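Local coordinates for protein precorrin-6Y C5,15-methyltransferase (Decarboxylating) (Geobacter metallireducens, PDB 3E05) that probably methylates, with S-adenosylmethionine as methyl donor, and decarboxylates a precorrin intermediate of cobalamin biosynthesis, this chain being the C-terminal domain of the whole protein, at residues V8-F16 with K25-L33; Y160-K171 with S183-K194. All blocks are in the same frame, centred on the assembly; numbering follows the deposited sequence. Where two conformers were deposited one is given.

Interaction 1 (V8-F16 with K25-L33)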
loop_
_atom_site.group_PDB
_atom_site.type_symbol
_atom_site.label_atom_id
_atom_site.label_comp_id
_atom_site.label_asym_id
_atom_site.label_seq_id
_atom_site.Cartn_x
_atom_site.Cartn_y
_atom_site.Cartn_z
ATOM N N VAL D 8 -20.121 12.759 13.490
ATOM C CA VAL D 8 -19.334 12.625 14.727
ATOM C C VAL D 8 -17.841 12.471 14.392
ATOM O O VAL D 8 -16.984 13.134 14.990
ATOM C CB VAL D 8 -19.870 11.482 15.666
ATOM C CG1 VAL D 8 -19.733 10.080 15.055
ATOM C CG2 VAL D 8 -19.205 11.530 17.039
ATOM N N ILE D 9 -17.552 11.594 13.429
ATOM C CA ILE D 9 -16.234 11.455 12.805
ATOM C C ILE D 9 -16.428 11.312 11.292
ATOM O O ILE D 9 -17.506 10.926 10.810
ATOM C CB ILE D 9 -15.373 10.281 13.388
ATOM C CG1 ILE D 9 -15.960 8.907 13.033
ATOM C CG2 ILE D 9 -15.117 10.449 14.919
ATOM C CD1 ILE D 9 -15.052 7.732 13.349
ATOM N N GLY D 10 -15.386 11.645 10.537
ATOM C CA GLY D 10 -15.456 11.606 9.091
ATOM C C GLY D 10 -15.862 12.901 8.431
ATOM O O GLY D 10 -16.444 12.877 7.337
ATOM N N ILE D 11 -15.562 14.024 9.090
ATOM C CA ILE D 11 -15.734 15.352 8.492
ATOM C C ILE D 11 -14.784 15.454 7.299
ATOM O O ILE D 11 -13.613 15.094 7.408
ATOM C CB ILE D 11 -15.462 16.495 9.514
ATOM C CG1 ILE D 11 -16.385 16.377 10.738
ATOM C CG2 ILE D 11 -15.664 17.866 8.860
ATOM C CD1 ILE D 11 -15.877 17.099 11.985
ATOM N N ASP D 12 -15.297 15.901 6.154
ATOM C CA ASP D 12 -14.497 16.036 4.938
ATOM C C ASP D 12 -13.318 16.974 5.162
ATOM O O ASP D 12 -13.475 18.022 5.801
ATOM C CB ASP D 12 -15.355 16.546 3.776
ATOM C CG ASP D 12 -14.651 16.421 2.442
ATOM O OD1 ASP D 12 -14.610 15.300 1.896
ATOM O OD2 ASP D 12 -14.138 17.442 1.939
ATOM N N ASP D 13 -12.148 16.592 4.641
ATOM C CA ASP D 13 -10.927 17.358 4.810
ATOM C C ASP D 13 -11.097 18.820 4.384
ATOM O O ASP D 13 -10.622 19.737 5.075
ATOM C CB ASP D 13 -9.782 16.735 4.004
ATOM C CG ASP D 13 -9.266 15.423 4.592
ATOM O OD1 ASP D 13 -9.536 15.114 5.767
ATOM O OD2 ASP D 13 -8.560 14.708 3.854
ATOM N N ASP D 14 -11.826 19.022 3.286
ATOM C CA ASP D 14 -11.996 20.348 2.694
ATOM C C ASP D 14 -12.950 21.273 3.470
ATOM O O ASP D 14 -13.147 22.429 3.095
ATOM C CB ASP D 14 -12.386 20.207 1.220
ATOM C CG ASP D 14 -11.289 19.533 0.391
ATOM O OD1 ASP D 14 -10.105 19.568 0.802
ATOM O OD2 ASP D 14 -11.605 18.963 -0.671
ATOM N N GLU D 15 -13.517 20.760 4.563
ATOM C CA GLU D 15 -14.356 21.558 5.457
ATOM C C GLU D 15 -13.525 22.248 6.529
ATOM O O GLU D 15 -14.044 23.050 7.294
ATOM C CB GLU D 15 -15.427 20.697 6.132
ATOM C CG GLU D 15 -16.485 20.146 5.195
ATOM C CD GLU D 15 -17.548 21.167 4.814
ATOM O OE1 GLU D 15 -17.649 22.230 5.467
ATOM O OE2 GLU D 15 -18.294 20.896 3.857
ATOM N N PHE D 16 -12.237 21.916 6.595
ATOM C CA PHE D 16 -11.343 22.519 7.576
ATOM C C PHE D 16 -10.531 23.628 6.917
ATOM O O PHE D 16 -10.084 23.484 5.776
ATOM C CB PHE D 16 -10.362 21.488 8.163
ATOM C CG PHE D 16 -11.014 20.414 8.989
ATOM C CD1 PHE D 16 -11.188 20.585 10.358
ATOM C CD2 PHE D 16 -11.434 19.226 8.405
ATOM C CE1 PHE D 16 -11.797 19.589 11.138
ATOM C CE2 PHE D 16 -12.021 18.222 9.177
ATOM C CZ PHE D 16 -12.213 18.415 10.544
ATOM N N LYS D 25 -5.409 13.775 7.395
ATOM C CA LYS D 25 -6.474 13.473 6.432
ATOM C C LYS D 25 -7.468 12.506 7.055
ATOM O O LYS D 25 -7.115 11.768 7.958
ATOM C CB LYS D 25 -5.884 12.898 5.151
ATOM C CG LYS D 25 -4.870 13.844 4.473
ATOM C CD LYS D 25 -4.641 13.479 3.021
ATOM C CE LYS D 25 -3.365 14.114 2.514
ATOM N NZ LYS D 25 -3.550 15.578 2.382
ATOM N N GLN D 26 -8.698 12.514 6.544
ATOM C CA GLN D 26 -9.855 11.900 7.195
ATOM C C GLN D 26 -9.734 10.426 7.618
ATOM O O GLN D 26 -10.053 10.087 8.760
ATOM C CB GLN D 26 -11.072 12.106 6.291
ATOM C CG GLN D 26 -12.368 11.546 6.807
ATOM C CD GLN D 26 -13.249 11.106 5.670
ATOM O OE1 GLN D 26 -13.433 9.918 5.445
ATOM N NE2 GLN D 26 -13.770 12.067 4.917
ATOM N N GLU D 27 -9.282 9.565 6.701
ATOM C CA GLU D 27 -9.103 8.140 6.956
ATOM C C GLU D 27 -8.111 7.856 8.078
ATOM O O GLU D 27 -8.433 7.127 9.040
ATOM C CB GLU D 27 -8.705 7.426 5.664
ATOM C CG GLU D 27 -9.739 7.582 4.517
ATOM C CD GLU D 27 -9.612 8.880 3.718
ATOM O OE1 GLU D 27 -8.684 9.707 3.943
ATOM O OE2 GLU D 27 -10.480 9.084 2.853
ATOM N N VAL D 28 -6.933 8.472 7.964
ATOM C CA VAL D 28 -5.851 8.371 8.942
ATOM C C VAL D 28 -6.288 8.977 10.296
ATOM O O VAL D 28 -5.969 8.451 11.340
ATOM C CB VAL D 28 -4.553 9.019 8.385
ATOM C CG1 VAL D 28 -3.586 9.387 9.498
ATOM C CG2 VAL D 28 -3.876 8.068 7.394
ATOM N N ARG D 29 -7.053 10.056 10.246
ATOM C CA ARG D 29 -7.631 10.653 11.448
ATOM C C ARG D 29 -8.486 9.636 12.210
ATOM O O ARG D 29 -8.350 9.503 13.396
ATOM C CB ARG D 29 -8.473 11.875 11.074
ATOM C CG ARG D 29 -8.805 12.803 12.234
ATOM C CD ARG D 29 -9.768 13.895 11.761
ATOM N NE ARG D 29 -9.281 14.591 10.570
ATOM C CZ ARG D 29 -10.051 14.973 9.548
ATOM N NH1 ARG D 29 -11.355 14.730 9.556
ATOM N NH2 ARG D 29 -9.516 15.592 8.500
ATOM N N ALA D 30 -9.378 8.947 11.505
ATOM C CA ALA D 30 -10.237 7.913 12.106
ATOM C C ALA D 30 -9.403 6.815 12.765
ATOM O O ALA D 30 -9.639 6.475 13.917
ATOM C CB ALA D 30 -11.169 7.318 11.071
ATOM N N VAL D 31 -8.398 6.293 12.049
ATOM C CA VAL D 31 -7.504 5.267 12.625
ATOM C C VAL D 31 -6.761 5.811 13.866
ATOM O O VAL D 31 -6.634 5.112 14.874
ATOM C CB VAL D 31 -6.454 4.762 11.584
ATOM C CG1 VAL D 31 -5.622 3.618 12.169
ATOM C CG2 VAL D 31 -7.142 4.302 10.295
ATOM N N THR D 32 -6.315 7.056 13.787
ATOM C CA THR D 32 -5.611 7.731 14.915
ATOM C C THR D 32 -6.507 7.789 16.169
ATOM O O THR D 32 -6.080 7.403 17.271
ATOM C CB THR D 32 -5.149 9.139 14.495
ATOM O OG1 THR D 32 -4.194 9.032 13.442
ATOM C CG2 THR D 32 -4.519 9.927 15.651
ATOM N N LEU D 33 -7.751 8.210 15.977
ATOM C CA LEU D 33 -8.752 8.281 17.063
ATOM C C LEU D 33 -9.057 6.910 17.656
ATOM O O LEU D 33 -9.139 6.775 18.865
ATOM C CB LEU D 33 -10.025 8.946 16.550
ATOM C CG LEU D 33 -9.861 10.441 16.251
ATOM C CD1 LEU D 33 -10.981 10.895 15.371
ATOM C CD2 LEU D 33 -9.724 11.277 17.523
HETATM O O HOH W 1 -12.233 10.733 10.478
HETATM O O HOH W 2 -8.942 12.294 2.835
#

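Interaction 2 (Y160-K171 with S183-K194)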
loop_
_atom_site.group_PDB
_atom_site.type_symbol
_atom_site.label_atom_id
_atom_site.label_comp_id
_atom_site.label_asym_id
_atom_site.label_seq_id
_atom_site.Cartn_x
_atom_site.Cartn_y
_atom_site.Cartn_z
ATOM N N TYR D 160 7.599 1.876 27.352
ATOM C CA TYR D 160 6.294 1.725 26.701
ATOM C C TYR D 160 6.296 0.533 25.753
ATOM O O TYR D 160 7.305 0.248 25.092
ATOM C CB TYR D 160 5.913 2.984 25.904
ATOM C CG TYR D 160 5.569 4.176 26.765
ATOM C CD1 TYR D 160 4.285 4.337 27.296
ATOM C CD2 TYR D 160 6.526 5.153 27.045
ATOM C CE1 TYR D 160 3.970 5.429 28.100
ATOM C CE2 TYR D 160 6.218 6.245 27.848
ATOM C CZ TYR D 160 4.948 6.374 28.368
ATOM O OH TYR D 160 4.652 7.458 29.161
ATOM N N MET D 161 5.164 -0.162 25.704
ATOM C CA MET D 161 4.859 -1.046 24.591
ATOM C C MET D 161 4.555 -0.135 23.410
ATOM O O MET D 161 3.809 0.836 23.566
ATOM C CB MET D 161 3.625 -1.872 24.898
ATOM C CG MET D 161 3.912 -3.277 25.324
ATOM S SD MET D 161 2.958 -4.417 24.321
ATOM C CE MET D 161 3.962 -4.412 22.831
ATOM N N VAL D 162 5.133 -0.432 22.244
ATOM C CA VAL D 162 4.952 0.398 21.045
ATOM C C VAL D 162 4.472 -0.461 19.864
ATOM O O VAL D 162 5.053 -1.499 19.565
ATOM C CB VAL D 162 6.254 1.192 20.680
ATOM C CG1 VAL D 162 6.098 1.987 19.362
ATOM C CG2 VAL D 162 6.653 2.147 21.807
ATOM N N GLU D 163 3.383 -0.031 19.233
ATOM C CA GLU D 163 2.951 -0.584 17.954
ATOM C C GLU D 163 3.161 0.489 16.895
ATOM O O GLU D 163 2.923 1.671 17.152
ATOM C CB GLU D 163 1.475 -0.965 18.006
ATOM C CG GLU D 163 0.872 -1.333 16.631
ATOM C CD GLU D 163 -0.634 -1.400 16.653
ATOM O OE1 GLU D 163 -1.165 -2.379 17.206
ATOM O OE2 GLU D 163 -1.291 -0.484 16.119
ATOM N N VAL D 164 3.600 0.081 15.704
ATOM C CA VAL D 164 3.658 0.984 14.557
ATOM C C VAL D 164 2.730 0.442 13.483
ATOM O O VAL D 164 2.839 -0.723 13.124
ATOM C CB VAL D 164 5.085 1.100 13.985
ATOM C CG1 VAL D 164 5.124 2.133 12.859
ATOM C CG2 VAL D 164 6.083 1.438 15.090
ATOM N N ALA D 165 1.819 1.276 12.991
ATOM C CA ALA D 165 0.917 0.887 11.894
ATOM C C ALA D 165 1.100 1.830 10.700
ATOM O O ALA D 165 0.840 3.035 10.787
ATOM C CB ALA D 165 -0.526 0.881 12.360
ATOM N N CYS D 166 1.573 1.284 9.584
ATOM C CA CYS D 166 1.752 2.086 8.385
ATOM C C CYS D 166 0.495 1.973 7.569
ATOM O O CYS D 166 0.104 0.876 7.144
ATOM C CB CYS D 166 2.962 1.640 7.562
ATOM S SG CYS D 166 3.216 2.694 6.120
ATOM N N VAL D 167 -0.144 3.118 7.367
ATOM C CA VAL D 167 -1.451 3.171 6.727
ATOM C C VAL D 167 -1.309 3.827 5.370
ATOM O O VAL D 167 -0.861 4.967 5.264
ATOM C CB VAL D 167 -2.499 3.919 7.616
ATOM C CG1 VAL D 167 -3.805 4.171 6.843
ATOM C CG2 VAL D 167 -2.763 3.127 8.910
ATOM N N ASN D 168 -1.679 3.077 4.341
ATOM C CA ASN D 168 -1.655 3.565 2.971
ATOM C C ASN D 168 -3.086 3.621 2.458
ATOM O O ASN D 168 -3.794 2.618 2.496
ATOM C CB ASN D 168 -0.808 2.657 2.072
ATOM C CG ASN D 168 0.653 3.089 2.011
ATOM O OD1 ASN D 168 0.997 4.050 1.332
ATOM N ND2 ASN D 168 1.517 2.370 2.723
ATOM N N VAL D 169 -3.487 4.791 1.964
ATOM C CA VAL D 169 -4.850 5.005 1.455
ATOM C C VAL D 169 -4.777 5.484 0.006
ATOM O O VAL D 169 -4.064 6.445 -0.296
ATOM C CB VAL D 169 -5.584 6.088 2.302
ATOM C CG1 VAL D 169 -6.938 6.441 1.679
ATOM C CG2 VAL D 169 -5.733 5.643 3.788
ATOM N N ALA D 170 -5.501 4.822 -0.898
ATOM C CA ALA D 170 -5.678 5.343 -2.267
ATOM C C ALA D 170 -7.156 5.512 -2.505
ATOM O O ALA D 170 -7.916 4.609 -2.194
ATOM C CB ALA D 170 -5.105 4.397 -3.283
ATOM N N LYS D 171 -7.559 6.658 -3.047
ATOM C CA LYS D 171 -8.979 6.977 -3.252
ATOM C C LYS D 171 -9.286 7.365 -4.688
ATOM O O LYS D 171 -8.476 8.008 -5.341
ATOM C CB LYS D 171 -9.378 8.179 -2.407
ATOM C CG LYS D 171 -9.523 7.932 -0.944
ATOM C CD LYS D 171 -10.482 8.965 -0.376
ATOM C CE LYS D 171 -9.841 10.332 -0.286
ATOM N NZ LYS D 171 -10.558 11.163 0.693
ATOM N N SER D 183 -3.142 8.098 -4.565
ATOM C CA SER D 183 -2.582 7.701 -3.281
ATOM C C SER D 183 -2.298 8.913 -2.429
ATOM O O SER D 183 -1.805 9.937 -2.907
ATOM C CB SER D 183 -1.259 6.940 -3.478
ATOM O OG SER D 183 -1.478 5.722 -4.157
ATOM N N HIS D 184 -2.623 8.787 -1.151
ATOM C CA HIS D 184 -2.088 9.684 -0.132
ATOM C C HIS D 184 -0.697 9.184 0.186
ATOM O O HIS D 184 -0.375 8.022 -0.057
ATOM C CB HIS D 184 -2.910 9.588 1.152
ATOM C CG HIS D 184 -4.284 10.164 1.053
ATOM N ND1 HIS D 184 -5.323 9.744 1.857
ATOM C CD2 HIS D 184 -4.788 11.145 0.268
ATOM C CE1 HIS D 184 -6.409 10.438 1.570
ATOM N NE2 HIS D 184 -6.111 11.297 0.612
ATOM N N ASN D 185 0.126 10.044 0.772
ATOM C CA ASN D 185 1.414 9.595 1.256
ATOM C C ASN D 185 1.233 8.704 2.485
ATOM O O ASN D 185 0.220 8.831 3.181
ATOM C CB ASN D 185 2.301 10.803 1.539
ATOM C CG ASN D 185 2.717 11.519 0.264
ATOM O OD1 ASN D 185 2.591 10.984 -0.849
ATOM N ND2 ASN D 185 3.195 12.738 0.413
ATOM N N PRO D 186 2.175 7.760 2.726
ATOM C CA PRO D 186 1.907 6.857 3.836
ATOM C C PRO D 186 2.024 7.586 5.171
ATOM O O PRO D 186 2.768 8.572 5.282
ATOM C CB PRO D 186 3.008 5.798 3.746
ATOM C CG PRO D 186 3.850 6.152 2.559
ATOM C CD PRO D 186 3.469 7.494 2.067
ATOM N N VAL D 187 1.275 7.123 6.160
ATOM C CA VAL D 187 1.427 7.660 7.510
ATOM C C VAL D 187 1.717 6.526 8.475
ATOM O O VAL D 187 1.076 5.468 8.452
ATOM C CB VAL D 187 0.182 8.510 7.994
ATOM C CG1 VAL D 187 0.438 9.131 9.373
ATOM C CG2 VAL D 187 -0.176 9.618 6.999
ATOM N N TYR D 188 2.712 6.739 9.329
ATOM C CA TYR D 188 3.027 5.766 10.351
ATOM C C TYR D 188 2.348 6.199 11.642
ATOM O O TYR D 188 2.697 7.235 12.197
ATOM C CB TYR D 188 4.547 5.712 10.563
ATOM C CG TYR D 188 5.269 5.117 9.376
ATOM C CD1 TYR D 188 5.495 3.738 9.309
ATOM C CD2 TYR D 188 5.681 5.916 8.306
ATOM C CE1 TYR D 188 6.184 3.168 8.217
ATOM C CE2 TYR D 188 6.332 5.353 7.192
ATOM C CZ TYR D 188 6.585 3.983 7.164
ATOM O OH TYR D 188 7.213 3.423 6.066
ATOM N N ILE D 189 1.357 5.417 12.073
ATOM C CA ILE D 189 0.642 5.690 13.317
ATOM C C ILE D 189 1.286 4.875 14.436
ATOM O O ILE D 189 1.197 3.646 14.479
ATOM C CB ILE D 189 -0.866 5.384 13.178
ATOM C CG1 ILE D 189 -1.451 6.245 12.047
ATOM C CG2 ILE D 189 -1.597 5.582 14.512
ATOM C CD1 ILE D 189 -2.834 5.857 11.598
ATOM N N ILE D 190 1.922 5.599 15.353
ATOM C CA ILE D 190 2.661 4.992 16.462
ATOM C C ILE D 190 1.832 5.085 17.741
ATOM O O ILE D 190 1.472 6.184 18.151
ATOM C CB ILE D 190 4.011 5.716 16.660
ATOM C CG1 ILE D 190 4.805 5.721 15.352
ATOM C CG2 ILE D 190 4.812 5.076 17.807
ATOM C CD1 ILE D 190 5.955 6.698 15.310
ATOM N N THR D 191 1.527 3.936 18.341
ATOM C CA THR D 191 0.762 3.850 19.580
ATOM C C THR D 191 1.617 3.279 20.704
ATOM O O THR D 191 2.249 2.241 20.551
ATOM C CB THR D 191 -0.521 3.037 19.376
ATOM O OG1 THR D 191 -1.213 3.560 18.237
ATOM C CG2 THR D 191 -1.446 3.135 20.610
ATOM N N ALA D 192 1.626 3.975 21.840
ATOM C CA ALA D 192 2.463 3.590 22.968
ATOM C C ALA D 192 1.662 3.618 24.258
ATOM O O ALA D 192 0.915 4.563 24.518
ATOM C CB ALA D 192 3.662 4.497 23.065
ATOM N N TRP D 193 1.803 2.564 25.048
ATOM C CA TRP D 193 1.079 2.440 26.306
ATOM C C TRP D 193 1.919 1.584 27.232
ATOM O O TRP D 193 2.872 0.940 26.792
ATOM C CB TRP D 193 -0.320 1.822 26.090
ATOM C CG TRP D 193 -0.302 0.381 25.631
ATOM C CD1 TRP D 193 -0.544 -0.725 26.400
ATOM C CD2 TRP D 193 -0.014 -0.109 24.307
ATOM N NE1 TRP D 193 -0.435 -1.866 25.643
ATOM C CE2 TRP D 193 -0.106 -1.522 24.356
ATOM C CE3 TRP D 193 0.311 0.503 23.086
ATOM C CZ2 TRP D 193 0.119 -2.334 23.231
ATOM C CZ3 TRP D 193 0.547 -0.315 21.960
ATOM C CH2 TRP D 193 0.443 -1.713 22.046
ATOM N N LYS D 194 1.589 1.590 28.515
ATOM C CA LYS D 194 2.315 0.742 29.446
ATOM C C LYS D 194 1.577 -0.579 29.575
ATOM O O LYS D 194 0.366 -0.614 29.856
ATOM C CB LYS D 194 2.490 1.423 30.808
ATOM C CG LYS D 194 3.410 2.643 30.817
ATOM C CD LYS D 194 4.880 2.231 30.874
ATOM C CE LYS D 194 5.784 3.447 30.961
ATOM N NZ LYS D 194 5.639 4.179 32.248
HETATM O O HOH W 3 3.403 6.066 31.589
HETATM O O HOH W 4 -0.551 2.303 15.916
HETATM O O HOH W 5 -1.975 6.990 3.563
HETATM O O HOH W 6 -0.968 5.348 0.121
#

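Interaction 1 (V8-F16 with K25-L33)
Asp13 and Arg29 carry the polar side of this contact, in which the loop 8-16 lies against the first turns of helix 26-35. Asp13 OD1 meets Arg29 NH2 at 2.8 Å in a salt bridge whose carboxylate and guanidinium planes stand 65° apart, and the hydrogen bond within it is weak. The same OD1 lies 2.8 Å from Gln26 N, again a weak bond, so the carboxylate sits at the helix N-terminus, where main-chain N-H groups point outward. Arg29 NH1 makes a straighter bond, 3.1 Å to Ile11 O, which lies at the edge of the guanidinium and close to its plane. With CG anti to the backbone N (chi1 -164°) and a bend at chi3, the arginine folds back so that Gln26 CA covers one guanidinium face while Phe16 CZ lies over the other.

Water adds two bridges, one from Gln26 O to Gly10 N, weak at the glycine, the other joining Asp13 OD2 to Glu27 OE1. Gly10 has phi 92°, where a CB would jam against the preceding carbonyl, and the Gln26 side chain packs on its CA. Apolar contact is slight: Ile9 CG2 reaches Leu33 CD1 at 4.2 Å.

With an alanine in place of Asp13, Arg29 NH2 would probably lose its carboxylate mate and Gln26 N the oxygens that meet it. Since Glu57 also pairs with Arg29 NH1, the buried guanidinium is paired with two acids, and its positive charge is likely to be well compensated.

Interaction 2 (Y160-K171 with S183-K194)
Trp193 lays its indole beside Met161, and the methionine CB rests over the face of the six-membered ring, 3.9 Å from its centroid. Trp193 CG stands between its own backbone N and carbonyl carbon (chi1 67°), which swings the ring across to the neighbouring strand, while Met161 SD meets the rim at CZ2, 3.7 Å away, in an oblique Met-aromatic contact. Next to it, Lys194 bends back so that CE rests over the centre of the Tyr160 ring and NZ makes a cation-pi contact.

On the face of Val162, Val164 and Cys166, bumps interlock diagonally: Val162 CG1 meets Ile190 CG2 at 3.7 Å, and Val164 CG1 touches the edge of Tyr188. Small Cys166 leaves room for that ring, its SG lying over the face, 3.9 Å from the centroid. On the other face Ile189 CD1 nestles against Val167 CG2 at 3.8 Å. Beta-branched residues suit these extended strands, whose antiparallel main-chain bonds shift register by one between Val167 and Ala170. Past Val167, His184 lies alongside Val169.

This beta hairpin supplies the last two strands of a class I (Rossmann-like) methyltransferase sheet, at one edge within this chain. Helix 145-157 covers Val162, Val164 and Tyr188, helix 26-35 packs on Val167 and Ile189, and strand 137-142 flanks 183-194, while 160-171 continues the sheet into a strand of the second subunit.

Overall arrangement
Both contacts are largely buried, but they join different elements: interaction 1 fastens a loop to the start of helix 26-35, whereas interaction 2 pairs two strands of the sheet. The first depends on charge and on few side chains; the second, nearly three times larger in buried area, rests on repeated main-chain bonds and apolar side chains. Helix 26-35 links them. Glu27 OE2 forms a salt bridge with Lys171 NZ at 3.0 Å, Lys25 packs on His184, and Val31 CG1 meets Ile189 CD1 at 3.6 Å. Both also reach the second subunit, interaction 1 through Gln26 and Glu27 to its Lys35, interaction 2 through strand pairing.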